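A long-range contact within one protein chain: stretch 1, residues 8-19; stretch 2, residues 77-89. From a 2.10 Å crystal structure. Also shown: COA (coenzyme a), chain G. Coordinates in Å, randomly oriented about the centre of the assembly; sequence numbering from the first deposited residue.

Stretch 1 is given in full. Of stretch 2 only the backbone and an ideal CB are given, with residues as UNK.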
# COMPACT_ATOMS: atom_id res chain seq x y z
N LEU B 8 28.70 32.33 -41.10
CA LEU B 8 27.52 31.49 -40.88
C LEU B 8 27.39 31.31 -39.38
O LEU B 8 26.37 31.71 -38.81
CB LEU B 8 27.66 30.15 -41.60
CG LEU B 8 26.41 29.56 -42.26
CD1 LEU B 8 25.93 30.42 -43.43
CD2 LEU B 8 26.72 28.18 -42.79
N PHE B 9 28.46 30.81 -38.72
CA PHE B 9 28.52 30.59 -37.28
C PHE B 9 29.76 31.14 -36.68
O PHE B 9 30.83 31.05 -37.27
CB PHE B 9 28.52 29.11 -36.91
CG PHE B 9 27.72 28.22 -37.80
CD1 PHE B 9 26.34 28.29 -37.81
CD2 PHE B 9 28.34 27.27 -38.60
CE1 PHE B 9 25.58 27.46 -38.64
CE2 PHE B 9 27.59 26.44 -39.43
CZ PHE B 9 26.22 26.55 -39.45
N ASP B 10 29.64 31.60 -35.45
CA ASP B 10 30.77 32.07 -34.67
C ASP B 10 30.67 31.51 -33.25
O ASP B 10 29.81 30.66 -32.95
CB ASP B 10 30.89 33.61 -34.70
CG ASP B 10 29.65 34.40 -34.31
OD1 ASP B 10 29.02 34.05 -33.27
OD2 ASP B 10 29.36 35.43 -34.98
N ILE B 11 31.56 31.98 -32.38
CA ILE B 11 31.66 31.57 -31.00
C ILE B 11 30.46 32.08 -30.18
O ILE B 11 30.28 31.64 -29.05
CB ILE B 11 33.06 31.98 -30.45
CG1 ILE B 11 33.47 31.11 -29.25
CG2 ILE B 11 33.17 33.48 -30.16
CD1 ILE B 11 34.94 30.66 -29.20
N ASN B 12 29.64 32.99 -30.74
CA ASN B 12 28.44 33.51 -30.06
C ASN B 12 27.13 32.92 -30.61
O ASN B 12 26.04 33.26 -30.12
CB ASN B 12 28.41 35.04 -30.06
CG ASN B 12 29.61 35.66 -29.38
OD1 ASN B 12 29.82 35.51 -28.17
ND2 ASN B 12 30.43 36.35 -30.16
N THR B 13 27.22 32.01 -31.60
CA THR B 13 26.08 31.32 -32.21
C THR B 13 25.32 30.47 -31.18
O THR B 13 25.93 29.67 -30.46
CB THR B 13 26.54 30.48 -33.39
OG1 THR B 13 27.03 31.37 -34.39
CG2 THR B 13 25.46 29.61 -33.96
N LYS B 14 24.01 30.67 -31.11
CA LYS B 14 23.06 29.96 -30.27
C LYS B 14 22.07 29.23 -31.20
O LYS B 14 21.67 29.77 -32.25
CB LYS B 14 22.35 30.92 -29.31
CG LYS B 14 23.23 31.40 -28.17
CD LYS B 14 23.48 30.32 -27.12
CE LYS B 14 24.03 30.90 -25.85
NZ LYS B 14 23.92 29.94 -24.72
N ALA B 15 21.75 28.00 -30.85
CA ALA B 15 20.96 27.13 -31.69
C ALA B 15 19.86 26.37 -30.96
O ALA B 15 19.90 26.21 -29.74
CB ALA B 15 21.88 26.12 -32.38
N PHE B 16 18.89 25.86 -31.75
CA PHE B 16 17.86 24.95 -31.31
C PHE B 16 18.18 23.64 -31.97
O PHE B 16 18.65 23.61 -33.10
CB PHE B 16 16.47 25.39 -31.77
CG PHE B 16 15.99 26.73 -31.28
CD1 PHE B 16 15.90 27.00 -29.92
CD2 PHE B 16 15.52 27.69 -32.17
CE1 PHE B 16 15.39 28.22 -29.46
CE2 PHE B 16 15.05 28.92 -31.72
CZ PHE B 16 14.96 29.17 -30.36
N VAL B 17 17.97 22.55 -31.25
CA VAL B 17 18.12 21.22 -31.81
C VAL B 17 16.70 20.70 -31.88
O VAL B 17 16.05 20.53 -30.85
CB VAL B 17 19.05 20.30 -30.96
CG1 VAL B 17 19.00 18.85 -31.47
CG2 VAL B 17 20.48 20.82 -30.97
N TYR B 18 16.17 20.54 -33.10
CA TYR B 18 14.84 19.98 -33.33
C TYR B 18 15.00 18.46 -33.39
O TYR B 18 15.69 17.93 -34.28
CB TYR B 18 14.19 20.51 -34.64
CG TYR B 18 12.75 20.07 -34.77
CD1 TYR B 18 12.43 18.79 -35.20
CD2 TYR B 18 11.71 20.91 -34.37
CE1 TYR B 18 11.12 18.35 -35.25
CE2 TYR B 18 10.39 20.48 -34.42
CZ TYR B 18 10.10 19.20 -34.85
OH TYR B 18 8.81 18.76 -34.92
N GLY B 19 14.36 17.77 -32.45
CA GLY B 19 14.40 16.32 -32.34
C GLY B 19 15.21 15.92 -31.13
O GLY B 19 16.26 16.50 -30.87
N UNK B 77 10.87 32.23 -26.69
CA UNK B 77 11.63 32.17 -25.43
C UNK B 77 13.13 32.50 -25.65
O UNK B 77 13.72 33.22 -24.84
CB UNK B 77 11.49 30.78 -24.80
N UNK B 78 13.72 32.02 -26.76
CA UNK B 78 15.13 32.26 -27.07
C UNK B 78 15.31 32.96 -28.42
O UNK B 78 15.75 32.31 -29.38
CB UNK B 78 15.90 30.94 -27.07
N UNK B 79 14.98 34.29 -28.53
CA UNK B 79 15.14 34.99 -29.81
C UNK B 79 16.58 35.10 -30.29
O UNK B 79 16.80 35.30 -31.49
CB UNK B 79 14.55 36.40 -29.70
N UNK B 80 17.56 34.95 -29.38
CA UNK B 80 18.99 35.02 -29.69
C UNK B 80 19.47 33.83 -30.53
O UNK B 80 20.54 33.90 -31.13
CB UNK B 80 19.80 35.09 -28.39
N UNK B 81 18.72 32.71 -30.52
CA UNK B 81 19.07 31.50 -31.27
C UNK B 81 18.64 31.70 -32.74
O UNK B 81 17.45 31.86 -33.02
CB UNK B 81 18.40 30.26 -30.66
N UNK B 82 19.62 31.76 -33.65
CA UNK B 82 19.37 32.00 -35.08
C UNK B 82 19.63 30.77 -35.97
O UNK B 82 19.47 30.82 -37.19
CB UNK B 82 20.25 33.16 -35.56
N UNK B 83 20.03 29.65 -35.34
CA UNK B 83 20.29 28.39 -36.02
C UNK B 83 19.33 27.31 -35.52
O UNK B 83 19.13 27.21 -34.32
CB UNK B 83 21.74 27.96 -35.81
N UNK B 84 18.79 26.48 -36.45
CA UNK B 84 18.06 25.27 -36.07
C UNK B 84 18.73 24.05 -36.69
O UNK B 84 18.91 24.00 -37.91
CB UNK B 84 16.60 25.36 -36.50
N UNK B 85 19.10 23.05 -35.85
CA UNK B 85 19.66 21.76 -36.26
C UNK B 85 18.47 20.84 -36.28
O UNK B 85 17.92 20.53 -35.22
CB UNK B 85 20.77 21.26 -35.33
N UNK B 86 17.98 20.50 -37.50
CA UNK B 86 16.76 19.74 -37.72
C UNK B 86 16.99 18.26 -37.92
O UNK B 86 17.41 17.83 -39.00
CB UNK B 86 16.02 20.30 -38.93
N UNK B 87 16.68 17.46 -36.88
CA UNK B 87 16.79 16.00 -36.91
C UNK B 87 15.46 15.31 -37.18
O UNK B 87 15.33 14.13 -36.89
CB UNK B 87 17.36 15.50 -35.58
N UNK B 88 14.48 16.02 -37.75
CA UNK B 88 13.18 15.42 -38.11
C UNK B 88 13.42 14.38 -39.21
O UNK B 88 14.37 14.51 -39.97
CB UNK B 88 12.18 16.48 -38.57
N UNK B 89 12.58 13.35 -39.29
CA UNK B 89 12.71 12.33 -40.35
C UNK B 89 12.40 12.97 -41.76
O UNK B 89 11.93 14.11 -41.84
CB UNK B 89 11.76 11.16 -40.07
N1A COA G . 3.82 5.38 -32.17
C2A COA G . 3.70 5.96 -33.37
N3A COA G . 4.66 6.53 -34.12
C4A COA G . 5.84 6.51 -33.48
C5A COA G . 6.11 5.96 -32.25
C6A COA G . 5.04 5.33 -31.59
N6A COA G . 5.16 4.67 -30.44
N7A COA G . 7.42 6.22 -31.86
C8A COA G . 7.91 6.91 -32.86
N9A COA G . 7.01 7.13 -33.88
C1B COA G . 7.23 7.89 -35.11
C2B COA G . 7.69 9.32 -34.93
O2B COA G . 6.59 10.19 -34.64
C3B COA G . 8.31 9.59 -36.30
O3B COA G . 7.30 9.89 -37.30
P3B COA G . 7.58 10.77 -38.60
O7A COA G . 8.76 10.16 -39.29
O8A COA G . 6.33 10.72 -39.39
O9A COA G . 7.81 12.21 -38.09
C4B COA G . 8.86 8.23 -36.74
O4B COA G . 8.23 7.25 -35.88
C5B COA G . 10.36 8.09 -36.68
O5B COA G . 10.81 8.65 -35.43
P1A COA G . 12.15 9.58 -35.35
O1A COA G . 12.67 9.76 -33.97
O2A COA G . 11.98 10.89 -36.11
O3A COA G . 13.07 8.59 -36.20
P2A COA G . 14.59 8.35 -36.58
O4A COA G . 15.22 7.47 -35.58
O5A COA G . 14.56 7.69 -37.94
O6A COA G . 15.32 9.80 -36.63
CBP COA G . 16.81 10.87 -38.24
CCP COA G . 15.36 10.60 -37.83
CDP COA G . 16.80 11.74 -39.50
CEP COA G . 17.58 11.60 -37.12
CAP COA G . 17.51 9.51 -38.53
OAP COA G . 16.69 8.68 -39.35
C9P COA G . 18.91 9.57 -39.12
O9P COA G . 19.88 9.76 -38.38
N8P COA G . 19.02 9.39 -40.45
C7P COA G . 20.28 9.52 -41.17
C6P COA G . 20.26 10.67 -42.13
C5P COA G . 21.52 10.76 -42.95
O5P COA G . 22.16 9.75 -43.23
N4P COA G . 21.90 11.98 -43.33
C3P COA G . 23.14 12.24 -44.04
C2P COA G . 24.34 12.31 -43.11
S1P COA G . 25.73 12.84 -44.15

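At 77 nothing of stretch 1 is near the CB, which leaves the choice open; it is A77. At 78 the CB points toward stretch 1 and lies 3.7 Å from F16 CE1, so an apolar or aromatic group would suit. The residue is Y78, whose CB lies 3.8 Å from F16 CE1 while the end of its side chain leads away.

Position 79 points away, and its phi of -65° is compatible with proline; P79 occupies it. At 80 the CB points sideways, 5.0 Å from K14 CB, where a long polar or acidic chain could run beside the lysine. E80 does so, its CG 4.3 Å from K14 CG.

At 81 the CB sits 3.6 Å from F16 CZ and 3.7 Å from K14 O, so a small residue fits best. A81 places its CB over one face of the F16 ring, 3.7 Å from the centroid, in a CH-pi contact. Position 82 points away, and T13 OG1 and K14 N are too far for a short side chain to touch directly; an acidic or polar one could reach them through water. D82 does so: its OD1 accepts from one water bonded to T13 OG1 and from another that accepts from K14 N.

Position 83 shares a sheet face with A15, whose small CB leaves space for a branched apolar residue reaching T13 and F9. V83 fills it, CG2 lying 3.7 Å from T13 CG2 and 4.0 Å from F9 CD1, at the ring edge. On the face of F16 and Y18, position 84 would suit a long, flexible apolar chain; M84 brings SD to 3.8 Å from Y18 CB.

Position 85, beside V17, favours a beta-branched or other apolar residue; V85 CB is 4.4 Å from V17 CG2. V85 N donates to F16 O (2.8 Å), and V85 O accepts from Y18 N (2.7 Å). At 86 the CB lies on the sheet face of Y18, 4.7 Å from Y18 CB, so a medium polar or apolar side chain would suit; N86 turns OD1 back to accept from the N of 88 (3.0 Å).

The CB of 87 is tight against Y18 O, but V17 offers an apolar surface for a large side chain. F87 CD2 lies 3.9 Å from V17 CG1. At 88 a small apolar residue suits the Y18 ring; A88 CB is 4.0 Å from Y18 CE1. Position 89 is beyond stretch 1 but near the coenzyme A phosphate, inviting a donor; S89 OG donates to COA O7A (2.5 Å).

Stretch 2, residues 77-89: AYPEADVMVNFAS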
# COMPACT_ATOMS: atom_id res chain seq x y z
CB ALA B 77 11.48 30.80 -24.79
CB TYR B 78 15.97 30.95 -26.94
CG TYR B 78 15.97 30.40 -25.53
CD1 TYR B 78 16.89 30.86 -24.59
CD2 TYR B 78 14.98 29.53 -25.10
CE1 TYR B 78 16.85 30.43 -23.26
CE2 TYR B 78 14.92 29.11 -23.77
CZ TYR B 78 15.87 29.54 -22.86
OH TYR B 78 15.80 29.12 -21.55
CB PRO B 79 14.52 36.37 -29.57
CG PRO B 79 14.50 36.55 -28.13
CD PRO B 79 14.42 35.20 -27.50
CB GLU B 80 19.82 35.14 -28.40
CG GLU B 80 19.80 33.91 -27.50
CD GLU B 80 18.81 33.93 -26.36
OE1 GLU B 80 19.13 33.35 -25.30
OE2 GLU B 80 17.72 34.52 -26.53
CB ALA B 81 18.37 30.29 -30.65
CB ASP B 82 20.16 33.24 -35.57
CG ASP B 82 21.64 33.00 -35.84
OD1 ASP B 82 22.29 32.29 -35.03
OD2 ASP B 82 22.15 33.56 -36.84
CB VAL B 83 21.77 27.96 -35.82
CG1 VAL B 83 22.04 26.60 -36.46
CG2 VAL B 83 22.73 29.00 -36.37
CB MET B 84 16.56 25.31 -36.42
CG MET B 84 15.83 24.08 -35.85
SD MET B 84 14.04 24.10 -36.02
CE MET B 84 13.82 23.07 -37.50
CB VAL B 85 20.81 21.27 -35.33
CG1 VAL B 85 21.39 19.95 -35.82
CG2 VAL B 85 21.92 22.34 -35.20
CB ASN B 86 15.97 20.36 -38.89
CG ASN B 86 14.57 19.82 -39.07
OD1 ASN B 86 14.11 18.96 -38.34
ND2 ASN B 86 13.82 20.35 -40.02
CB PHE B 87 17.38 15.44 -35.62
CG PHE B 87 18.86 15.66 -35.47
CD1 PHE B 87 19.77 14.82 -36.10
CD2 PHE B 87 19.35 16.63 -34.60
CE1 PHE B 87 21.14 15.01 -35.94
CE2 PHE B 87 20.72 16.81 -34.44
CZ PHE B 87 21.61 16.02 -35.14
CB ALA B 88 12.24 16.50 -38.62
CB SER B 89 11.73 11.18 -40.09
OG SER B 89 10.46 11.46 -40.67
O HOH W 1 24.93 32.29 -35.80
O HOH W 2 22.65 33.11 -32.52
O HOH W 3 20.54 30.50 -24.37
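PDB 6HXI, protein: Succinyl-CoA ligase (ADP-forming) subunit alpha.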